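Local coordinates for protein mirolysin (Tannerella forsythia, PDB 7OD0) that probably cleaves peptide bonds in proteins as a zinc-dependent metalloprotease of the pappalysin family, at residues A130-E135 and W175-H180; V145-K150 and T169-H174; M227-Y232 and N239-G244. All coordinates share one frame; numbering follows the deposited sequence. Where two conformers were deposited one is given.

Contact 2 is the deepest of the three, an apolar meeting of strand 145-148 with the zinc helix 166-175, without hydrogen bonds between its segments. Contact 1 follows that helix out through its C-terminus and is only partly buried: a proline, two aromatic rings, an arginine and a water-linked aspartate do the work there. Contact 3, also buried, lies beyond the zinc in the loop-rich half of the chain and joins its segments by two backbone bonds and a T-shaped ring pair. Contacts 1 and 2 both supply zinc-binding histidines, while contact 3 carries the methionine turn beneath the metal and, like contact 2, meets the bound benzothiadiazole.

Contact 1: residues A130-E135 and W175-H180; sequences AQFPFE and WLDLRH. With ZN (zinc ion), chain J.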
loop_
_atom_site.group_PDB
_atom_site.type_symbol
_atom_site.label_atom_id
_atom_site.label_comp_id
_atom_site.label_asym_id
_atom_site.label_seq_id
_atom_site.Cartn_x
_atom_site.Cartn_y
_atom_site.Cartn_z
ATOM N N ALA A 130 6.933 -3.270 2.125
ATOM C CA ALA A 130 6.138 -4.255 1.364
ATOM C C ALA A 130 6.996 -5.474 1.053
ATOM O O ALA A 130 8.195 -5.413 1.252
ATOM C CB ALA A 130 5.637 -3.616 0.101
ATOM N N GLN A 131 6.369 -6.540 0.589
ATOM C CA GLN A 131 7.071 -7.654 -0.097
ATOM C C GLN A 131 6.510 -7.752 -1.515
ATOM O O GLN A 131 5.301 -7.729 -1.659
ATOM C CB GLN A 131 6.922 -8.949 0.703
ATOM C CG GLN A 131 7.775 -10.092 0.170
ATOM C CD GLN A 131 7.626 -11.355 0.968
ATOM O OE1 GLN A 131 8.161 -11.498 2.063
ATOM N NE2 GLN A 131 6.904 -12.291 0.398
ATOM N N PHE A 132 7.377 -7.829 -2.519
ATOM C CA PHE A 132 6.990 -7.914 -3.953
ATOM C C PHE A 132 6.479 -9.313 -4.276
ATOM O O PHE A 132 6.898 -10.283 -3.654
ATOM C CB PHE A 132 8.170 -7.557 -4.854
ATOM C CG PHE A 132 8.520 -6.096 -4.833
ATOM C CD1 PHE A 132 7.778 -5.201 -5.576
ATOM C CD2 PHE A 132 9.574 -5.620 -4.080
ATOM C CE1 PHE A 132 8.084 -3.854 -5.565
ATOM C CE2 PHE A 132 9.887 -4.267 -4.076
ATOM C CZ PHE A 132 9.150 -3.390 -4.826
ATOM N N PRO A 133 5.569 -9.448 -5.270
ATOM C CA PRO A 133 5.052 -10.753 -5.677
ATOM C C PRO A 133 6.125 -11.770 -6.112
ATOM O O PRO A 133 5.899 -12.951 -5.875
ATOM C CB PRO A 133 4.122 -10.466 -6.871
ATOM C CG PRO A 133 3.873 -8.961 -6.856
ATOM C CD PRO A 133 4.995 -8.338 -6.058
ATOM N N PHE A 134 7.248 -11.325 -6.699
ATOM C CA PHE A 134 8.338 -12.227 -7.173
ATOM C C PHE A 134 8.900 -13.003 -5.976
ATOM O O PHE A 134 9.446 -14.093 -6.176
ATOM C CB PHE A 134 9.425 -11.469 -7.947
ATOM C CG PHE A 134 10.485 -10.810 -7.098
ATOM C CD1 PHE A 134 11.628 -11.496 -6.732
ATOM C CD2 PHE A 134 10.352 -9.495 -6.698
ATOM C CE1 PHE A 134 12.601 -10.895 -5.946
ATOM C CE2 PHE A 134 11.328 -8.889 -5.916
ATOM C CZ PHE A 134 12.454 -9.589 -5.537
ATOM N N GLU A 135 8.737 -12.473 -4.763
ATOM C CA GLU A 135 9.275 -13.093 -3.523
ATOM C C GLU A 135 8.279 -14.110 -2.950
ATOM O O GLU A 135 8.635 -14.755 -1.969
ATOM C CB GLU A 135 9.579 -12.018 -2.478
ATOM C CG GLU A 135 10.630 -11.014 -2.903
ATOM C CD GLU A 135 11.613 -10.766 -1.780
ATOM O OE1 GLU A 135 12.732 -11.350 -1.821
ATOM O OE2 GLU A 135 11.232 -10.027 -0.847
ATOM N N TRP A 175 3.272 -4.240 -3.207
ATOM C CA TRP A 175 2.628 -5.559 -2.984
ATOM C C TRP A 175 1.918 -5.997 -4.280
ATOM O O TRP A 175 1.891 -7.232 -4.580
ATOM C CB TRP A 175 1.671 -5.460 -1.792
ATOM C CG TRP A 175 0.995 -6.752 -1.466
ATOM C CD1 TRP A 175 1.559 -7.860 -0.905
ATOM C CD2 TRP A 175 -0.384 -7.080 -1.700
ATOM N NE1 TRP A 175 0.629 -8.855 -0.779
ATOM C CE2 TRP A 175 -0.567 -8.414 -1.271
ATOM C CE3 TRP A 175 -1.469 -6.384 -2.242
ATOM C CZ2 TRP A 175 -1.793 -9.058 -1.373
ATOM C CZ3 TRP A 175 -2.688 -7.022 -2.325
ATOM C CH2 TRP A 175 -2.849 -8.331 -1.885
ATOM N N LEU A 176 1.416 -5.027 -5.054
ATOM C CA LEU A 176 0.813 -5.313 -6.385
ATOM C C LEU A 176 1.798 -4.948 -7.507
ATOM O O LEU A 176 1.333 -4.610 -8.605
ATOM C CB LEU A 176 -0.517 -4.568 -6.509
ATOM C CG LEU A 176 -1.599 -4.993 -5.507
ATOM C CD1 LEU A 176 -2.881 -4.214 -5.709
ATOM C CD2 LEU A 176 -1.871 -6.487 -5.602
ATOM N N ASP A 177 3.100 -5.017 -7.227
ATOM C CA ASP A 177 4.204 -5.116 -8.216
ATOM C C ASP A 177 4.580 -3.752 -8.836
ATOM O O ASP A 177 5.319 -3.757 -9.852
ATOM C CB ASP A 177 3.858 -6.099 -9.335
ATOM C CG ASP A 177 5.097 -6.588 -10.056
ATOM O OD1 ASP A 177 6.157 -6.718 -9.373
ATOM O OD2 ASP A 177 5.019 -6.727 -11.308
ATOM N N LEU A 178 4.149 -2.631 -8.261
ATOM C CA LEU A 178 4.577 -1.295 -8.764
ATOM C C LEU A 178 5.953 -0.945 -8.211
ATOM O O LEU A 178 6.181 -1.150 -6.988
ATOM C CB LEU A 178 3.568 -0.227 -8.344
ATOM C CG LEU A 178 2.179 -0.364 -8.962
ATOM C CD1 LEU A 178 1.367 0.880 -8.683
ATOM C CD2 LEU A 178 2.256 -0.640 -10.456
ATOM N N ARG A 179 6.806 -0.380 -9.070
ATOM C CA ARG A 179 8.142 0.129 -8.682
ATOM C C ARG A 179 8.073 1.640 -8.447
ATOM O O ARG A 179 7.186 2.308 -8.996
ATOM C CB ARG A 179 9.176 -0.223 -9.757
ATOM C CG ARG A 179 9.333 -1.713 -10.030
ATOM C CD ARG A 179 9.400 -2.592 -8.782
ATOM N NE ARG A 179 10.392 -3.681 -8.721
ATOM C CZ ARG A 179 10.134 -4.992 -8.751
ATOM N NH1 ARG A 179 8.894 -5.446 -8.897
ATOM N NH2 ARG A 179 11.134 -5.853 -8.638
ATOM N N HIS A 180 9.011 2.154 -7.661
ATOM C CA HIS A 180 9.282 3.606 -7.516
ATOM C C HIS A 180 9.307 4.259 -8.899
ATOM O O HIS A 180 10.008 3.754 -9.813
ATOM C CB HIS A 180 10.585 3.863 -6.750
ATOM C CG HIS A 180 10.489 3.443 -5.323
ATOM N ND1 HIS A 180 11.551 2.914 -4.646
ATOM C CD2 HIS A 180 9.462 3.512 -4.443
ATOM C CE1 HIS A 180 11.200 2.669 -3.406
ATOM N NE2 HIS A 180 9.921 3.024 -3.248
HETATM ZN ZN ZN J . 8.395 2.442 -1.855
HETATM O O HOH W 1 7.298 -8.926 -8.282
#
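At the C-terminal end of the zinc helix, where the chain turns toward the third histidine ligand, Phe132 and Pro133 pack against Trp175, Asp177 and Arg179. Pro133 fills the corner: its CG lies 3.5 Å from Trp175 O and 3.8 Å from Asp177 CB. The aromatic ring of Phe132 takes the guanidinium of Arg179 over one face in a cation-pi contact, with Arg179 CZ 4.1 Å from the Phe132 ring centroid and 20° off its normal. The guanidinium is tilted on the ring, the two planes 33° apart. Leu178 O meets the same ring at its edge, near CE1. Bends at chi2 and chi3 fold the Arg179 chain back over Phe132 and bring NH2 beside Phe134 CE2. The turn is a Schellman motif: Asp177, with positive phi, is its C-prime residue and occupies the place of the glycine in the HExxHxxGxxH signature of metzincins. From this turn Asp177 OD1 forms a salt bridge with Arg179 NH1 (3.1 Å), two residues on, and lies in the guanidinium plane, which should steady the group's rotation over Phe132. The same OD1 accepts from a water (2.7 Å) that in turn accepts from Phe134 N, so the two segments are joined by a solvent bridge. The other oxygen, OD2, forms a salt bridge with Arg248 of helix 243-250. Beyond the turn, His180 NE2 binds the zinc ion at 2.1 Å, and its ND1 is hydrogen-bonded to Asp184.

Contact 2: residues V145-K150 and T169-H174; sequences VVIHYK and THEVGH. With ZN (zinc ion), chain J; V7Q (2,1,3-benzothiadiazol-4-ylmethanamine), chain G.
Val145 and Glu171 meet where strand 145-148 of the mixed sheet runs nearly antiparallel to the HExxH helix, the two short axes at 162° and 8.6 Å apart. The tight part is at the start of the strand. Val145 sets both methyls against Glu171: CG1 lies 3.5 Å from Glu171 CB, while CG2 is 3.6 Å from Glu171 O and lies more loosely beside CG2 of Val172. Ile147 adds one touch, its CD1 sliding past Glu171 CG at 3.8 Å in the opposite direction. Of the glutamate side chain, the strand meets CB and CG. With CG anti to the carbonyl carbon (chi1 -65°) and a bend at chi2 (-47°), the carboxylate turns away from the strand toward the metal site, where OE2 comes within 3.4 Å of C4 of the bound benzothiadiazole and lies close to the zinc-bound acetate, probably from the crystallisation liquor. Further along the strand Ile147 moves on to Thr167 and Ala168, earlier in the helix, and past the strand's end the partly exposed Tyr149 and Lys150 do not touch 169-174; there Lys150 N bonds to His148 ND1. On the metal side, His170 and His174 bind zinc with His180 and an acetate oxygen. The ligand lies over one face of the His170 ring, its C3 at 3.4 Å from His170 CD2, while His170 NE2 reaches the zinc ion at 2.0 Å.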
loop_
_atom_site.group_PDB
_atom_site.type_symbol
_atom_site.label_atom_id
_atom_site.label_comp_id
_atom_site.label_asym_id
_atom_site.label_seq_id
_atom_site.Cartn_x
_atom_site.Cartn_y
_atom_site.Cartn_z
ATOM N N VAL A 145 2.167 -6.338 3.934
ATOM C CA VAL A 145 2.495 -4.896 4.081
ATOM C C VAL A 145 2.629 -4.602 5.573
ATOM O O VAL A 145 1.792 -5.093 6.370
ATOM C CB VAL A 145 1.427 -4.043 3.367
ATOM C CG1 VAL A 145 1.379 -2.599 3.841
ATOM C CG2 VAL A 145 1.604 -4.106 1.851
ATOM N N VAL A 146 3.675 -3.864 5.931
ATOM C CA VAL A 146 3.884 -3.362 7.316
ATOM C C VAL A 146 3.804 -1.826 7.302
ATOM O O VAL A 146 4.464 -1.211 6.459
ATOM C CB VAL A 146 5.221 -3.857 7.876
ATOM C CG1 VAL A 146 5.364 -3.492 9.331
ATOM C CG2 VAL A 146 5.377 -5.355 7.676
ATOM N N ILE A 147 3.060 -1.253 8.238
ATOM C CA ILE A 147 2.891 0.222 8.363
ATOM C C ILE A 147 3.236 0.674 9.784
ATOM O O ILE A 147 2.746 0.055 10.759
ATOM C CB ILE A 147 1.465 0.639 7.992
ATOM C CG1 ILE A 147 1.058 0.060 6.629
ATOM C CG2 ILE A 147 1.352 2.167 8.046
ATOM C CD1 ILE A 147 1.824 0.646 5.461
ATOM N N HIS A 148 4.019 1.746 9.891
ATOM C CA HIS A 148 4.325 2.406 11.187
ATOM C C HIS A 148 3.005 2.883 11.814
ATOM O O HIS A 148 2.169 3.430 11.088
ATOM C CB HIS A 148 5.344 3.531 11.001
ATOM C CG HIS A 148 5.948 3.990 12.277
ATOM N ND1 HIS A 148 5.182 4.538 13.288
ATOM C CD2 HIS A 148 7.225 3.973 12.713
ATOM C CE1 HIS A 148 5.969 4.868 14.298
ATOM N NE2 HIS A 148 7.231 4.515 13.971
ATOM N N TYR A 149 2.800 2.645 13.111
ATOM C CA TYR A 149 1.503 2.913 13.788
ATOM C C TYR A 149 1.189 4.418 13.757
ATOM O O TYR A 149 0.025 4.753 13.719
ATOM C CB TYR A 149 1.486 2.308 15.196
ATOM C CG TYR A 149 2.186 3.134 16.233
ATOM C CD1 TYR A 149 3.539 2.986 16.460
ATOM C CD2 TYR A 149 1.497 4.096 16.950
ATOM C CE1 TYR A 149 4.198 3.766 17.395
ATOM C CE2 TYR A 149 2.144 4.885 17.889
ATOM C CZ TYR A 149 3.492 4.701 18.128
ATOM O OH TYR A 149 4.123 5.486 19.049
ATOM N N LYS A 150 2.193 5.293 13.738
ATOM C CA LYS A 150 2.005 6.768 13.664
ATOM C C LYS A 150 1.597 7.202 12.245
ATOM O O LYS A 150 1.298 8.387 12.078
ATOM C CB LYS A 150 3.283 7.519 14.046
ATOM C CG LYS A 150 3.717 7.373 15.490
ATOM C CD LYS A 150 5.006 8.107 15.819
ATOM C CE LYS A 150 5.326 8.060 17.299
ATOM N NZ LYS A 150 6.624 8.702 17.589
ATOM N N THR A 169 -1.219 2.982 0.902
ATOM C CA THR A 169 -1.491 3.044 -0.566
ATOM C C THR A 169 -0.203 2.705 -1.330
ATOM O O THR A 169 -0.240 1.835 -2.216
ATOM C CB THR A 169 -2.019 4.418 -0.994
ATOM O OG1 THR A 169 -3.250 4.647 -0.301
ATOM C CG2 THR A 169 -2.234 4.524 -2.499
ATOM N N HIS A 170 0.911 3.353 -0.972
ATOM C CA HIS A 170 2.247 3.158 -1.598
ATOM C C HIS A 170 2.681 1.687 -1.428
ATOM O O HIS A 170 3.111 1.071 -2.422
ATOM C CB HIS A 170 3.213 4.195 -0.994
ATOM C CG HIS A 170 4.650 4.090 -1.375
ATOM N ND1 HIS A 170 5.257 5.028 -2.205
ATOM C CD2 HIS A 170 5.623 3.233 -0.992
ATOM C CE1 HIS A 170 6.531 4.721 -2.360
ATOM N NE2 HIS A 170 6.793 3.635 -1.599
ATOM N N GLU A 171 2.592 1.146 -0.212
ATOM C CA GLU A 171 3.019 -0.240 0.108
ATOM C C GLU A 171 2.115 -1.253 -0.602
ATOM O O GLU A 171 2.619 -2.277 -1.106
ATOM C CB GLU A 171 3.017 -0.499 1.618
ATOM C CG GLU A 171 4.033 0.321 2.406
ATOM C CD GLU A 171 5.458 0.389 1.880
ATOM O OE1 GLU A 171 5.857 -0.498 1.070
ATOM O OE2 GLU A 171 6.188 1.330 2.308
ATOM N N VAL A 172 0.815 -1.033 -0.619
ATOM C CA VAL A 172 -0.073 -1.954 -1.373
ATOM C C VAL A 172 0.317 -1.888 -2.852
ATOM O O VAL A 172 0.373 -2.965 -3.488
ATOM C CB VAL A 172 -1.548 -1.686 -1.070
ATOM C CG1 VAL A 172 -2.457 -2.449 -2.001
ATOM C CG2 VAL A 172 -1.856 -2.005 0.389
ATOM N N GLY A 173 0.679 -0.701 -3.355
ATOM C CA GLY A 173 1.272 -0.534 -4.698
ATOM C C GLY A 173 2.421 -1.521 -4.967
ATOM O O GLY A 173 2.378 -2.221 -5.985
ATOM N N HIS A 174 3.436 -1.564 -4.108
ATOM C CA HIS A 174 4.597 -2.477 -4.226
ATOM C C HIS A 174 4.132 -3.945 -4.175
ATOM O O HIS A 174 4.625 -4.778 -4.962
ATOM C CB HIS A 174 5.601 -2.218 -3.083
ATOM C CG HIS A 174 6.451 -0.999 -3.227
ATOM N ND1 HIS A 174 7.042 -0.636 -4.424
ATOM C CD2 HIS A 174 6.885 -0.113 -2.313
ATOM C CE1 HIS A 174 7.773 0.447 -4.246
ATOM N NE2 HIS A 174 7.694 0.794 -2.952
HETATM ZN ZN ZN J . 8.395 2.442 -1.855
HETATM N N1 V7Q G . 4.975 8.799 0.553
HETATM C C1 V7Q G . 4.897 7.322 0.565
HETATM C C2 V7Q G . 6.018 6.628 1.303
HETATM C C3 V7Q G . 5.910 5.289 1.682
HETATM C C4 V7Q G . 6.936 4.616 2.326
HETATM C C5 V7Q G . 8.107 5.231 2.649
HETATM C C6 V7Q G . 8.257 6.590 2.290
HETATM N N2 V7Q G . 9.332 7.372 2.529
HETATM S S1 V7Q G . 8.870 8.865 2.121
HETATM N N3 V7Q G . 7.480 8.571 1.356
HETATM C C7 V7Q G . 7.198 7.281 1.612
#

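Contact 3: residues M227-Y232 and N239-G244; sequences MNYMDY and NLFTKG. With V7Q (2,1,3-benzothiadiazol-4-ylmethanamine), chain G; EDO (1,2-ethanediol), chain H; ACT (acetate ion), chain I.
Tyr229 points one edge of its ring into the face of Phe241, a T-shaped pair with centroids 4.7 Å apart and planes at 65°; Tyr229 CD2 sits over the centre of the Phe241 ring. The backbone of Leu240 crosses a face of the tyrosine ring, its N 3.4 Å from Tyr229 CZ. Two backbone bonds fix this layer, Asn239 N to Met227 O (2.8 Å) and Tyr229 N to Leu240 O (3.0 Å), flanking a single beta bridge between Asn228 and Leu240. Asn228 CA adds a C-H contact to Leu240 O. Met227 CG packs on Leu240 CD2 at 3.6 Å. An ethanediol, probably from the crystallisation liquor, is hydrogen-bonded to both Tyr229 OH and Phe241 N.

What holds the 228-231 segment in shape is a type I turn, the Met-turn of metzincins. Asn228 OD1 accepts from Met230 N (3.1 Å) in an Asx turn, and its ND2 is held by Gln245. Met230 is thereby set beneath the zinc site, with SD at the edge of the Phe241 ring. At the exit of the turn, Tyr232 lays a ring face against the benzothiadiazole and its OH is hydrogen-bonded to the acetate O at 2.7 Å. Around this, helix 166-175 covers Tyr229 and Phe241 through Thr169 and takes Tyr229 O at His170 ND1, while helix 243-250, N-capped by Thr242, packs Met249 on Phe241 and Gln245 on Met230.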
loop_
_atom_site.group_PDB
_atom_site.type_symbol
_atom_site.label_atom_id
_atom_site.label_comp_id
_atom_site.label_asym_id
_atom_site.label_seq_id
_atom_site.Cartn_x
_atom_site.Cartn_y
_atom_site.Cartn_z
ATOM N N MET A 227 3.148 13.668 -7.793
ATOM C CA MET A 227 1.918 13.431 -6.990
ATOM C C MET A 227 1.452 11.989 -7.196
ATOM O O MET A 227 0.392 11.650 -6.692
ATOM C CB MET A 227 0.797 14.434 -7.294
ATOM C CG MET A 227 0.214 14.372 -8.703
ATOM S SD MET A 227 1.416 14.625 -10.058
ATOM C CE MET A 227 1.941 16.290 -9.722
ATOM N N ASN A 228 2.239 11.167 -7.897
ATOM C CA ASN A 228 2.018 9.704 -8.002
ATOM C C ASN A 228 2.246 9.050 -6.629
ATOM O O ASN A 228 3.264 9.379 -5.975
ATOM C CB ASN A 228 2.956 9.073 -9.043
ATOM C CG ASN A 228 2.496 7.696 -9.458
ATOM O OD1 ASN A 228 2.807 6.704 -8.816
ATOM N ND2 ASN A 228 1.702 7.635 -10.510
ATOM N N TYR A 229 1.403 8.084 -6.244
ATOM C CA TYR A 229 1.506 7.370 -4.950
ATOM C C TYR A 229 2.876 6.712 -4.774
ATOM O O TYR A 229 3.289 6.554 -3.614
ATOM C CB TYR A 229 0.399 6.327 -4.793
ATOM C CG TYR A 229 -0.969 6.941 -4.782
ATOM C CD1 TYR A 229 -1.280 7.928 -3.865
ATOM C CD2 TYR A 229 -1.933 6.554 -5.696
ATOM C CE1 TYR A 229 -2.535 8.500 -3.832
ATOM C CE2 TYR A 229 -3.189 7.131 -5.690
ATOM C CZ TYR A 229 -3.479 8.127 -4.776
ATOM O OH TYR A 229 -4.708 8.717 -4.745
ATOM N N MET A 230 3.550 6.354 -5.870
ATOM C CA MET A 230 4.815 5.587 -5.838
ATOM C C MET A 230 6.036 6.533 -5.817
ATOM O O MET A 230 7.147 6.062 -6.056
ATOM C CB MET A 230 4.875 4.638 -7.043
ATOM C CG MET A 230 3.718 3.690 -7.101
ATOM S SD MET A 230 3.315 2.895 -5.516
ATOM C CE MET A 230 4.840 2.026 -5.176
ATOM N N ASP A 231 5.846 7.817 -5.511
ATOM C CA ASP A 231 6.974 8.727 -5.193
ATOM C C ASP A 231 7.118 8.769 -3.668
ATOM O O ASP A 231 6.420 7.990 -2.968
ATOM C CB ASP A 231 6.801 10.095 -5.852
ATOM C CG ASP A 231 8.136 10.752 -6.171
ATOM O OD1 ASP A 231 9.148 10.364 -5.543
ATOM O OD2 ASP A 231 8.151 11.673 -7.001
ATOM N N TYR A 232 8.009 9.613 -3.156
ATOM C CA TYR A 232 8.273 9.691 -1.698
ATOM C C TYR A 232 7.745 11.018 -1.125
ATOM O O TYR A 232 8.233 11.483 -0.072
ATOM C CB TYR A 232 9.767 9.500 -1.467
ATOM C CG TYR A 232 10.254 8.088 -1.294
ATOM C CD1 TYR A 232 9.404 7.021 -1.044
ATOM C CD2 TYR A 232 11.621 7.845 -1.259
ATOM C CE1 TYR A 232 9.902 5.750 -0.802
ATOM C CE2 TYR A 232 12.128 6.573 -1.067
ATOM C CZ TYR A 232 11.266 5.527 -0.819
ATOM O OH TYR A 232 11.770 4.279 -0.582
ATOM N N ASN A 239 -1.953 11.904 -5.249
ATOM C CA ASN A 239 -3.399 11.844 -5.573
ATOM C C ASN A 239 -3.693 10.967 -6.786
ATOM O O ASN A 239 -4.867 11.021 -7.212
ATOM C CB ASN A 239 -3.997 13.240 -5.741
ATOM C CG ASN A 239 -3.144 14.137 -6.612
ATOM O OD1 ASN A 239 -3.030 13.905 -7.821
ATOM N ND2 ASN A 239 -2.549 15.159 -6.005
ATOM N N LEU A 240 -2.741 10.185 -7.327
ATOM C CA LEU A 240 -3.114 9.239 -8.409
ATOM C C LEU A 240 -2.140 8.080 -8.579
ATOM O O LEU A 240 -0.943 8.159 -8.176
ATOM C CB LEU A 240 -3.279 9.973 -9.740
ATOM C CG LEU A 240 -2.029 10.212 -10.581
ATOM C CD1 LEU A 240 -2.406 10.478 -12.040
ATOM C CD2 LEU A 240 -1.230 11.376 -10.030
ATOM N N PHE A 241 -2.721 7.040 -9.167
ATOM C CA PHE A 241 -2.064 5.976 -9.949
ATOM C C PHE A 241 -2.351 6.301 -11.409
ATOM O O PHE A 241 -3.420 6.912 -11.681
ATOM C CB PHE A 241 -2.670 4.598 -9.636
ATOM C CG PHE A 241 -2.329 4.000 -8.298
ATOM C CD1 PHE A 241 -1.010 3.717 -7.964
ATOM C CD2 PHE A 241 -3.322 3.686 -7.386
ATOM C CE1 PHE A 241 -0.700 3.162 -6.727
ATOM C CE2 PHE A 241 -3.007 3.130 -6.156
ATOM C CZ PHE A 241 -1.703 2.855 -5.829
ATOM N N THR A 242 -1.489 5.854 -12.323
ATOM C CA THR A 242 -1.776 5.936 -13.770
ATOM C C THR A 242 -2.571 4.704 -14.223
ATOM O O THR A 242 -2.592 3.678 -13.498
ATOM C CB THR A 242 -0.515 6.093 -14.619
ATOM O OG1 THR A 242 0.216 4.873 -14.565
ATOM C CG2 THR A 242 0.339 7.275 -14.206
ATOM N N LYS A 243 -3.167 4.805 -15.417
ATOM C CA LYS A 243 -3.826 3.672 -16.123
ATOM C C LYS A 243 -2.796 2.560 -16.347
ATOM O O LYS A 243 -3.157 1.389 -16.137
ATOM C CB LYS A 243 -4.435 4.158 -17.442
ATOM C CG LYS A 243 -5.579 5.145 -17.277
ATOM C CD LYS A 243 -6.038 5.800 -18.562
ATOM C CE LYS A 243 -7.332 6.564 -18.379
ATOM N NZ LYS A 243 -7.825 7.140 -19.651
ATOM N N GLY A 244 -1.571 2.914 -16.759
ATOM C CA GLY A 244 -0.446 1.963 -16.857
ATOM C C GLY A 244 -0.196 1.220 -15.550
ATOM O O GLY A 244 -0.062 -0.033 -15.579
HETATM N N1 V7Q G . 4.975 8.799 0.553
HETATM C C1 V7Q G . 4.897 7.322 0.565
HETATM C C2 V7Q G . 6.018 6.628 1.303
HETATM C C3 V7Q G . 5.910 5.289 1.682
HETATM C C4 V7Q G . 6.936 4.616 2.326
HETATM C C5 V7Q G . 8.107 5.231 2.649
HETATM C C6 V7Q G . 8.257 6.590 2.290
HETATM N N2 V7Q G . 9.332 7.372 2.529
HETATM S S1 V7Q G . 8.870 8.865 2.121
HETATM N N3 V7Q G . 7.480 8.571 1.356
HETATM C C7 V7Q G . 7.198 7.281 1.612
HETATM C C1 EDO H . -6.281 7.816 -8.582
HETATM O O1 EDO H . -5.705 7.297 -9.724
HETATM C C2 EDO H . -6.394 6.951 -7.458
HETATM O O2 EDO H . -6.849 7.689 -6.364
HETATM C C ACT I . 9.465 1.440 0.364
HETATM O O ACT I . 9.885 2.321 -0.389
HETATM O OXT ACT I . 8.371 1.508 0.928
HETATM C CH3 ACT I . 10.311 0.170 0.570
#